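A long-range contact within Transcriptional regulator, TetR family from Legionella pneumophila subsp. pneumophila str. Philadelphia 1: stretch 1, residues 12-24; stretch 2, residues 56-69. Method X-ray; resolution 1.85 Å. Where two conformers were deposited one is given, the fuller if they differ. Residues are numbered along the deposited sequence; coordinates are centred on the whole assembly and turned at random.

Stretch 1, residues 12-24: KERILAVAEALIQ
Stretch 2 56-69: DLGVAVISWHTDKI

Leu16 lies at the apolar centre of the contact. Its CA is 5.8 Å from the CA of Val61, the closest CA pair across the contact. Both stretches are helical throughout, with phi mostly near -63° and psi mostly near -44°, relaxing to psi -27° at Gln24, and both helices extend beyond the stretches at each end. Their axes cross almost at right angles, at -88°, and approach to 9.7 Å. Contact is therefore concentrated around one crossing point, and the two stretches together bury 593 Å².

Leu16 points toward the second helix with chi1 m and chi2 t. Its side chain fills a hole formed by Leu57, Ala60, Val61 and Trp64. Leu16 CD2 is 3.8 Å from Val61 CG2, and 3.9 Å from both Leu57 CD1 and Ala60 CB. The small methyl of Ala60 points toward the first helix and lines this hole.

Val61 answers from the other side. Its chi1 is t, and its side chain sits among Leu16, Ala19, Glu20 and Ile23. Val61 CG2 is 3.8 Å from Ala19 CB, while Val61 CG1 is 4.1 Å from Ile23 CD1 and 3.9 Å from Glu20 CA. Ile23 has chi1 m and chi2 t. Ala19 is buried and short, which suits the close packing here.

Leu57 has chi1 t and chi2 p. Its CA-to-CB bond points sideways, but the end of the side chain comes nearer. Leu57 CD2 is 3.8 Å from Ala19 CB, and Leu57 CD1 is 3.9 Å from Ile15 CG2. Ile15 is also buried, with chi1 m and chi2 t.

Farther out, Trp64 lies among Glu13, Leu16, Ala17 and Glu20, with chi1 t and chi2 49°. Leu16 CB lies over one face of its indole, 4.2 Å from the centroid of the six-membered ring, a CH-pi contact. Trp64 CZ3 is 3.6 Å from Leu16 O, and Trp64 CH2 is 3.9 Å from Ala17 CB.

Glu20 forms the polar edge. Its chi1 and chi2 are t and chi3 is 56°, so the extended side chain reaches among Val61, Trp64, His65 and Lys68. His65, with chi1 t and chi2 84°, donates from ND1 to Glu20 OE2 at 2.7 Å; the 167° N-H...acceptor angle is nearly straight. Lys68 NZ is 3.2 Å from Glu20 OE1 and also 3.2 Å from Glu20 OE2, in a salt bridge with hydrogen bonds to both oxygens. The lysine chi angles are m, t, m, t. A carboxylate suits this place because it meets an imidazole and an ammonium together.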

# COMPACT_ATOMS: atom_id res chain seq x y z
N LYS A 12 22.82 -1.28 18.78
CA LYS A 12 21.73 -0.39 18.35
C LYS A 12 21.54 -0.44 16.84
O LYS A 12 20.41 -0.58 16.36
CB LYS A 12 22.00 1.04 18.78
CG LYS A 12 20.79 1.95 18.71
CD LYS A 12 21.07 3.30 19.37
CE LYS A 12 19.83 4.16 19.35
NZ LYS A 12 20.02 5.46 20.04
N GLU A 13 22.64 -0.34 16.11
CA GLU A 13 22.58 -0.35 14.65
C GLU A 13 22.10 -1.69 14.13
O GLU A 13 21.30 -1.74 13.19
CB GLU A 13 23.93 0.03 14.00
CG GLU A 13 23.91 -0.30 12.49
CD GLU A 13 24.88 0.51 11.66
OE1 GLU A 13 25.89 0.99 12.21
OE2 GLU A 13 24.61 0.65 10.44
N ARG A 14 22.54 -2.79 14.73
CA ARG A 14 22.09 -4.10 14.24
C ARG A 14 20.60 -4.30 14.52
O ARG A 14 19.88 -4.94 13.72
CB ARG A 14 22.94 -5.23 14.83
CG ARG A 14 24.39 -5.20 14.39
CD ARG A 14 25.06 -6.57 14.45
NE ARG A 14 24.74 -7.33 15.65
CZ ARG A 14 24.90 -8.65 15.81
NH1 ARG A 14 24.58 -9.20 16.96
NH2 ARG A 14 25.38 -9.41 14.82
N ILE A 15 20.11 -3.74 15.63
CA ILE A 15 18.68 -3.82 15.96
C ILE A 15 17.89 -3.04 14.93
O ILE A 15 16.91 -3.53 14.37
CB ILE A 15 18.34 -3.27 17.39
CG1 ILE A 15 18.88 -4.21 18.47
CG2 ILE A 15 16.81 -3.11 17.52
CD1 ILE A 15 19.04 -3.57 19.88
N LEU A 16 18.34 -1.82 14.65
CA LEU A 16 17.67 -0.99 13.67
C LEU A 16 17.63 -1.68 12.29
O LEU A 16 16.58 -1.70 11.64
CB LEU A 16 18.35 0.37 13.56
CG LEU A 16 18.10 1.31 14.75
CD1 LEU A 16 19.12 2.47 14.74
CD2 LEU A 16 16.65 1.81 14.74
N ALA A 17 18.75 -2.26 11.88
CA ALA A 17 18.83 -2.86 10.54
C ALA A 17 17.88 -4.07 10.38
O ALA A 17 17.20 -4.21 9.34
CB ALA A 17 20.28 -3.22 10.18
N VAL A 18 17.81 -4.93 11.40
CA VAL A 18 16.91 -6.09 11.32
C VAL A 18 15.46 -5.65 11.48
O VAL A 18 14.58 -6.16 10.78
CB VAL A 18 17.22 -7.20 12.35
CG1 VAL A 18 16.51 -8.53 11.93
CG2 VAL A 18 18.68 -7.41 12.47
N ALA A 19 15.19 -4.66 12.34
CA ALA A 19 13.82 -4.16 12.52
C ALA A 19 13.29 -3.59 11.21
O ALA A 19 12.15 -3.87 10.79
CB ALA A 19 13.76 -3.11 13.66
N GLU A 20 14.15 -2.81 10.56
CA GLU A 20 13.83 -2.25 9.26
C GLU A 20 13.44 -3.35 8.26
O GLU A 20 12.44 -3.24 7.56
CB GLU A 20 15.03 -1.46 8.74
CG GLU A 20 14.79 -0.73 7.43
CD GLU A 20 16.07 -0.10 6.85
OE1 GLU A 20 17.08 -0.81 6.63
OE2 GLU A 20 16.04 1.12 6.59
N ALA A 21 14.24 -4.40 8.22
CA ALA A 21 14.01 -5.53 7.35
C ALA A 21 12.70 -6.24 7.67
O ALA A 21 11.90 -6.51 6.76
CB ALA A 21 15.17 -6.53 7.43
N LEU A 22 12.47 -6.51 8.96
CA LEU A 22 11.23 -7.18 9.38
C LEU A 22 9.99 -6.35 9.04
O LEU A 22 8.99 -6.92 8.57
CB LEU A 22 11.28 -7.51 10.88
CG LEU A 22 12.31 -8.61 11.21
CD1 LEU A 22 12.44 -8.77 12.72
CD2 LEU A 22 11.95 -9.94 10.53
N ILE A 23 10.06 -5.04 9.24
CA ILE A 23 8.93 -4.16 8.97
C ILE A 23 8.66 -4.14 7.47
O ILE A 23 7.49 -4.30 7.03
CB ILE A 23 9.14 -2.73 9.53
CG1 ILE A 23 9.13 -2.77 11.07
CG2 ILE A 23 8.03 -1.79 8.98
CD1 ILE A 23 9.68 -1.46 11.73
N GLN A 24 9.71 -4.01 6.68
CA GLN A 24 9.59 -4.04 5.23
C GLN A 24 9.06 -5.35 4.66
O GLN A 24 8.50 -5.35 3.57
CB GLN A 24 10.91 -3.70 4.54
CG GLN A 24 11.35 -2.26 4.72
CD GLN A 24 12.54 -1.95 3.88
OE1 GLN A 24 13.67 -2.08 4.33
NE2 GLN A 24 12.31 -1.59 2.61
N ASP A 56 9.25 3.32 20.47
CA ASP A 56 10.57 3.95 20.38
C ASP A 56 11.39 3.41 19.21
O ASP A 56 12.08 4.17 18.53
CB ASP A 56 11.35 3.76 21.68
CG ASP A 56 10.72 4.49 22.85
OD1 ASP A 56 10.44 5.69 22.72
OD2 ASP A 56 10.53 3.87 23.90
N LEU A 57 11.30 2.09 18.99
CA LEU A 57 12.02 1.46 17.89
C LEU A 57 11.38 1.89 16.57
O LEU A 57 12.10 2.26 15.64
CB LEU A 57 12.03 -0.06 18.03
CG LEU A 57 12.65 -0.85 16.87
CD1 LEU A 57 14.10 -0.42 16.66
CD2 LEU A 57 12.56 -2.37 17.16
N GLY A 58 10.05 1.87 16.49
CA GLY A 58 9.37 2.31 15.28
C GLY A 58 9.80 3.72 14.84
O GLY A 58 10.12 3.94 13.68
N VAL A 59 9.78 4.67 15.77
CA VAL A 59 10.18 6.05 15.49
C VAL A 59 11.62 6.11 14.97
O VAL A 59 11.92 6.79 13.98
CB VAL A 59 10.03 6.92 16.76
CG1 VAL A 59 10.78 8.27 16.64
CG2 VAL A 59 8.55 7.14 17.08
N ALA A 60 12.50 5.41 15.66
CA ALA A 60 13.91 5.41 15.33
C ALA A 60 14.20 4.75 13.95
O ALA A 60 15.01 5.25 13.18
CB ALA A 60 14.74 4.73 16.47
N VAL A 61 13.50 3.66 13.63
CA VAL A 61 13.66 2.98 12.35
C VAL A 61 13.23 3.92 11.20
O VAL A 61 13.95 4.07 10.21
CB VAL A 61 12.82 1.68 12.27
CG1 VAL A 61 12.78 1.14 10.82
CG2 VAL A 61 13.40 0.63 13.23
N ILE A 62 12.09 4.58 11.33
CA ILE A 62 11.61 5.43 10.23
C ILE A 62 12.54 6.63 10.10
O ILE A 62 12.89 7.02 8.99
CB ILE A 62 10.18 5.92 10.38
CG1 ILE A 62 9.21 4.76 10.51
CG2 ILE A 62 9.78 6.75 9.12
CD1 ILE A 62 7.84 5.16 11.14
N SER A 63 12.96 7.21 11.22
CA SER A 63 13.84 8.36 11.20
C SER A 63 15.19 8.04 10.49
O SER A 63 15.65 8.81 9.64
CB SER A 63 14.06 8.90 12.62
OG SER A 63 14.89 10.05 12.62
N TRP A 64 15.79 6.91 10.86
CA TRP A 64 17.01 6.42 10.23
C TRP A 64 16.84 6.19 8.72
O TRP A 64 17.66 6.64 7.89
CB TRP A 64 17.38 5.11 10.89
CG TRP A 64 18.61 4.46 10.40
CD1 TRP A 64 19.84 5.04 10.24
CD2 TRP A 64 18.76 3.08 10.07
NE1 TRP A 64 20.74 4.10 9.79
CE2 TRP A 64 20.10 2.88 9.70
CE3 TRP A 64 17.88 1.98 10.05
CZ2 TRP A 64 20.59 1.63 9.29
CZ3 TRP A 64 18.36 0.75 9.65
CH2 TRP A 64 19.71 0.58 9.29
N HIS A 65 15.75 5.50 8.37
CA HIS A 65 15.48 5.18 6.97
C HIS A 65 15.30 6.45 6.15
O HIS A 65 15.79 6.53 5.03
CB HIS A 65 14.20 4.33 6.87
CG HIS A 65 13.91 3.82 5.49
ND1 HIS A 65 14.48 2.67 4.99
CD2 HIS A 65 13.04 4.24 4.54
CE1 HIS A 65 14.01 2.43 3.78
NE2 HIS A 65 13.13 3.37 3.48
N THR A 66 14.57 7.42 6.70
CA THR A 66 14.36 8.71 6.01
C THR A 66 15.69 9.45 5.77
O THR A 66 15.92 10.01 4.70
CB THR A 66 13.39 9.62 6.77
OG1 THR A 66 12.14 8.93 6.97
CG2 THR A 66 13.15 10.94 5.99
N ASP A 67 16.57 9.43 6.77
CA ASP A 67 17.88 10.02 6.64
C ASP A 67 18.70 9.35 5.53
O ASP A 67 19.41 10.03 4.79
CB ASP A 67 18.66 9.92 7.96
CG ASP A 67 18.19 10.94 8.99
OD1 ASP A 67 17.44 11.88 8.65
OD2 ASP A 67 18.61 10.79 10.16
N LYS A 68 18.63 8.03 5.45
CA LYS A 68 19.31 7.27 4.41
C LYS A 68 18.79 7.61 3.02
O LYS A 68 19.58 7.86 2.11
CB LYS A 68 19.19 5.77 4.63
CG LYS A 68 20.01 5.26 5.81
CD LYS A 68 20.18 3.75 5.77
CE LYS A 68 18.90 3.00 6.14
NZ LYS A 68 19.14 1.52 6.10
N ILE A 69 17.46 7.65 2.88
CA ILE A 69 16.84 8.02 1.61
C ILE A 69 17.16 9.46 1.22
O ILE A 69 17.42 9.74 0.04
CB ILE A 69 15.32 7.85 1.65
CG1 ILE A 69 14.95 6.39 1.85
CG2 ILE A 69 14.71 8.31 0.35
CD1 ILE A 69 15.19 5.53 0.62